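Local coordinates for alpha-1,2-mannosidase (Bacteroides thetaiotaomicron, PDB 2WW2), which probably hydrolyses alpha-mannosidic linkages with inversion of anomeric configuration, as a member of the calcium-dependent glycoside hydrolase family 92, at residues 130-135 and 257-262; 454-459 and 476-481. All coordinates share one frame; numbering follows the deposited sequence.

Overall arrangement
The two contacts lie on opposite sides of the chain's centre, about 49 Å apart between centres and about 35 Å between nearest atoms, and they share no helix or strand. They come in series: contact 1 is complete before contact 2 begins. Contact 1 sets helix 256-271, near the start of the catalytic-domain sequence, against strand 130-136 in the antiparallel beta-structure of the N-terminal domain. Contact 2 is local and lies wholly within the catalytic domain, where the turn following helix 468-475 folds back on helix 444-465. One therefore ties sequence-distant elements together, whereas the other packs a turn on a helix that precedes it by only a short length of chain.

Contact 1: 130-135 and 257-262; sequences GAVFEV and QLISGK
In Val132, CG1 stands anti to the backbone N (chi1 175°), which leaves CG2 beside that nitrogen, while the -54° chi1 of Ile259 places CG1 anti to its own carbonyl carbon; the two branches meet as the side chains cross at about a right angle. CG2 of Val132 presses on CG1 of Ile259 at 3.4 Å, tighter than ordinary van der Waals contact, with Val132 CB 3.8 Å from the same methylene. The CD1 methyl of Ile259 lies farther off, 4.2 Å from Val132 CG2. Thr230 and Arg232 of strand 229-236 also touch Val132, and Ser125 of strand 121-126 touches Ile259, so helix 256-271, near the start of the catalytic-domain sequence, packs through this apolar pair on the N-terminal domain, whose strands are consistent with the beta-sandwich of galactose-mutarotase-like proteins. Toward the more exposed end, Gln257 brings NE2 to 3.5 Å from OE1 of Glu134, too loose to count as a hydrogen bond, with amide and carboxylate planes 71° apart. The partners of that carboxylate lie elsewhere: Lys228 forms a salt bridge to OE1, and Ser123 and Gln121 hydrogen-bond to OE2. Cohesion is thus mainly apolar, the glutamate charge being answered by Lys228 and strand 121-126.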
# COMPACT_ATOMS: atom_id res chain seq x y z
N GLY A 130 -16.98 46.37 0.84
CA GLY A 130 -18.30 46.34 0.22
C GLY A 130 -18.31 45.54 -1.07
O GLY A 130 -17.30 44.92 -1.43
N ALA A 131 -19.47 45.54 -1.75
CA ALA A 131 -19.60 44.84 -3.04
C ALA A 131 -20.66 45.53 -3.87
O ALA A 131 -21.54 46.20 -3.33
CB ALA A 131 -19.98 43.36 -2.83
N VAL A 132 -20.62 45.33 -5.18
CA VAL A 132 -21.69 45.83 -6.03
C VAL A 132 -22.08 44.69 -6.96
O VAL A 132 -21.20 43.99 -7.44
CB VAL A 132 -21.27 47.09 -6.82
CG1 VAL A 132 -22.36 47.52 -7.80
CG2 VAL A 132 -20.94 48.25 -5.86
N PHE A 133 -23.39 44.47 -7.13
CA PHE A 133 -23.94 43.45 -8.02
C PHE A 133 -24.58 44.13 -9.23
O PHE A 133 -25.09 45.26 -9.10
CB PHE A 133 -25.10 42.69 -7.34
CG PHE A 133 -24.69 41.76 -6.21
CD1 PHE A 133 -24.86 40.38 -6.33
CD2 PHE A 133 -24.17 42.27 -5.03
CE1 PHE A 133 -24.50 39.52 -5.29
CE2 PHE A 133 -23.80 41.40 -3.98
CZ PHE A 133 -23.98 40.04 -4.11
N GLU A 134 -24.63 43.44 -10.36
CA GLU A 134 -25.58 43.78 -11.41
C GLU A 134 -26.49 42.56 -11.51
O GLU A 134 -26.04 41.44 -11.29
CB GLU A 134 -24.86 44.00 -12.75
CG GLU A 134 -24.29 42.65 -13.30
CD GLU A 134 -23.49 42.77 -14.60
OE1 GLU A 134 -23.78 43.69 -15.41
OE2 GLU A 134 -22.58 41.91 -14.80
N VAL A 135 -27.78 42.76 -11.79
CA VAL A 135 -28.64 41.62 -12.06
C VAL A 135 -29.41 41.90 -13.35
O VAL A 135 -29.99 42.97 -13.49
CB VAL A 135 -29.67 41.37 -10.92
CG1 VAL A 135 -30.53 40.16 -11.28
CG2 VAL A 135 -28.98 41.19 -9.54
N GLN A 257 -19.23 47.53 -13.02
CA GLN A 257 -18.08 47.79 -13.89
C GLN A 257 -17.01 48.64 -13.19
O GLN A 257 -15.81 48.40 -13.34
CB GLN A 257 -18.53 48.50 -15.18
CG GLN A 257 -19.34 47.59 -16.15
CD GLN A 257 -20.74 47.20 -15.63
OE1 GLN A 257 -21.36 47.92 -14.82
NE2 GLN A 257 -21.24 46.04 -16.12
N LEU A 258 -17.45 49.64 -12.43
CA LEU A 258 -16.51 50.51 -11.71
C LEU A 258 -15.74 49.71 -10.64
O LEU A 258 -14.51 49.78 -10.59
CB LEU A 258 -17.22 51.70 -11.05
CG LEU A 258 -16.28 52.73 -10.39
CD1 LEU A 258 -15.46 53.46 -11.44
CD2 LEU A 258 -17.04 53.75 -9.52
N ILE A 259 -16.46 48.95 -9.82
CA ILE A 259 -15.83 48.18 -8.74
C ILE A 259 -14.92 47.08 -9.31
O ILE A 259 -13.81 46.84 -8.82
CB ILE A 259 -16.91 47.54 -7.81
CG1 ILE A 259 -17.87 48.61 -7.27
CG2 ILE A 259 -16.24 46.72 -6.65
CD1 ILE A 259 -17.19 49.88 -6.67
N SER A 260 -15.40 46.43 -10.36
CA SER A 260 -14.61 45.44 -11.06
C SER A 260 -13.26 46.01 -11.57
O SER A 260 -12.21 45.42 -11.31
CB SER A 260 -15.43 44.88 -12.24
OG SER A 260 -14.68 43.93 -12.98
N GLY A 261 -13.31 47.13 -12.30
CA GLY A 261 -12.08 47.79 -12.78
C GLY A 261 -11.13 48.15 -11.64
O GLY A 261 -9.92 47.97 -11.74
N LYS A 262 -11.68 48.69 -10.56
CA LYS A 262 -10.84 49.03 -9.43
C LYS A 262 -10.18 47.80 -8.79
O LYS A 262 -9.01 47.84 -8.43
CB LYS A 262 -11.66 49.77 -8.37
CG LYS A 262 -12.10 51.16 -8.78
CD LYS A 262 -12.91 51.77 -7.63
CE LYS A 262 -13.19 53.24 -7.85
NZ LYS A 262 -13.75 53.79 -6.58

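Contact 2: 454-459 and 476-481; sequences ADWCIA and QKAPNY
OD1 of Asp455 is gripped by a salt bridge from Arg424 and by a water that donates to it at 3.0 Å. The same water accepts from NZ of Lys477, 2.8 Å away, and so bridges two opposite charges that do not touch directly: Asp455 OD2 and Lys477 NZ remain 4.9 Å apart. OD2 is instead hydrogen-bonded to Tyr430 OH and rests against the aliphatic part of the lysine, 3.5 Å from CD and 3.6 Å from CB of Lys477. With its chain extended beyond CG (chi2 174°), Lys477 runs past the carboxylate and carries its ammonium on to a salt bridge with Asp431 and a cation-pi contact with Tyr474. Helices 444-465 and 468-475 are consecutive in the mainly helical catalytic domain, consistent with the (alpha/alpha)6 barrel of six-hairpin glycosidases, and the chain leaving the second returns alongside the first. Replacing Asp455 by alanine is likely to leave Arg424 without this anionic mate, the Tyr430 hydroxyl without its carboxylate and the water without its acceptor. Next to Lys477 in the chain, Ala478 packs its CB 3.9 Å from CB of Trp456 and sits at the edge of the indole, near its plane, 4.2 Å from CD1 of Trp456. The indole, its CG anti to the backbone N (chi1 172°), extends away from the turn, where NE1 hydrogen-bonds Tyr733 OH and the ring meets His528.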
# COMPACT_ATOMS: atom_id res chain seq x y z
N ALA A 454 10.20 27.57 18.50
CA ALA A 454 9.75 28.86 19.01
C ALA A 454 10.75 29.37 20.05
O ALA A 454 11.02 30.57 20.13
CB ALA A 454 8.34 28.75 19.65
N ASP A 455 11.29 28.47 20.85
CA ASP A 455 12.26 28.88 21.84
C ASP A 455 13.55 29.39 21.18
O ASP A 455 14.16 30.36 21.64
CB ASP A 455 12.55 27.74 22.82
CG ASP A 455 11.37 27.46 23.73
OD1 ASP A 455 10.56 28.40 23.97
OD2 ASP A 455 11.24 26.31 24.23
N TRP A 456 13.97 28.73 20.10
CA TRP A 456 15.09 29.25 19.31
C TRP A 456 14.76 30.68 18.81
O TRP A 456 15.59 31.59 18.90
CB TRP A 456 15.45 28.29 18.16
CG TRP A 456 16.45 28.85 17.21
CD1 TRP A 456 17.81 28.75 17.29
CD2 TRP A 456 16.17 29.61 16.03
NE1 TRP A 456 18.40 29.41 16.22
CE2 TRP A 456 17.41 29.94 15.44
CE3 TRP A 456 14.98 30.03 15.42
CZ2 TRP A 456 17.49 30.68 14.26
CZ3 TRP A 456 15.07 30.76 14.25
CH2 TRP A 456 16.32 31.09 13.69
N CYS A 457 13.54 30.90 18.31
CA CYS A 457 13.17 32.26 17.85
C CYS A 457 13.29 33.28 18.98
O CYS A 457 13.77 34.39 18.77
CB CYS A 457 11.74 32.31 17.31
SG CYS A 457 11.50 31.43 15.78
N ILE A 458 12.81 32.92 20.17
CA ILE A 458 12.87 33.85 21.30
C ILE A 458 14.31 34.13 21.70
O ILE A 458 14.65 35.28 22.04
CB ILE A 458 12.04 33.36 22.51
CG1 ILE A 458 10.55 33.37 22.14
CG2 ILE A 458 12.32 34.23 23.77
CD1 ILE A 458 9.66 32.60 23.16
N ALA A 459 15.15 33.10 21.65
CA ALA A 459 16.57 33.31 21.97
C ALA A 459 17.19 34.30 20.98
O ALA A 459 17.94 35.21 21.36
CB ALA A 459 17.32 31.99 21.93
N GLN A 476 19.23 27.32 25.42
CA GLN A 476 19.31 26.03 26.10
C GLN A 476 18.15 25.11 25.74
O GLN A 476 18.27 23.90 25.88
CB GLN A 476 19.38 26.21 27.63
N LYS A 477 17.04 25.66 25.25
CA LYS A 477 15.89 24.83 24.89
C LYS A 477 15.83 24.51 23.39
O LYS A 477 15.13 23.58 22.97
CB LYS A 477 14.59 25.49 25.35
CG LYS A 477 14.57 25.92 26.82
CD LYS A 477 13.27 26.71 27.10
CE LYS A 477 13.30 27.44 28.44
NZ LYS A 477 11.92 27.82 28.86
N ALA A 478 16.57 25.27 22.59
CA ALA A 478 16.59 25.10 21.15
C ALA A 478 16.89 23.66 20.72
O ALA A 478 16.32 23.18 19.74
CB ALA A 478 17.59 26.08 20.49
N PRO A 479 17.79 22.96 21.44
CA PRO A 479 18.08 21.57 21.08
C PRO A 479 17.14 20.53 21.71
O PRO A 479 17.46 19.35 21.71
CB PRO A 479 19.51 21.34 21.61
CG PRO A 479 19.85 22.55 22.46
CD PRO A 479 18.65 23.45 22.53
N ASN A 480 16.00 20.95 22.26
CA ASN A 480 15.11 20.02 22.95
C ASN A 480 14.57 18.96 21.99
O ASN A 480 14.12 17.91 22.44
CB ASN A 480 13.95 20.74 23.66
CG ASN A 480 14.32 21.21 25.06
OD1 ASN A 480 15.35 20.80 25.62
ND2 ASN A 480 13.48 22.06 25.64
N TYR A 481 14.60 19.22 20.69
CA TYR A 481 14.22 18.19 19.72
C TYR A 481 15.01 16.90 19.93
O TYR A 481 14.52 15.78 19.68
CB TYR A 481 14.39 18.67 18.26
CG TYR A 481 15.81 18.94 17.85
CD1 TYR A 481 16.61 17.93 17.33
CD2 TYR A 481 16.37 20.21 17.99
CE1 TYR A 481 17.91 18.18 16.95
CE2 TYR A 481 17.69 20.48 17.61
CZ TYR A 481 18.45 19.45 17.10
OH TYR A 481 19.75 19.67 16.72
O HOH W 1 10.06 28.30 26.89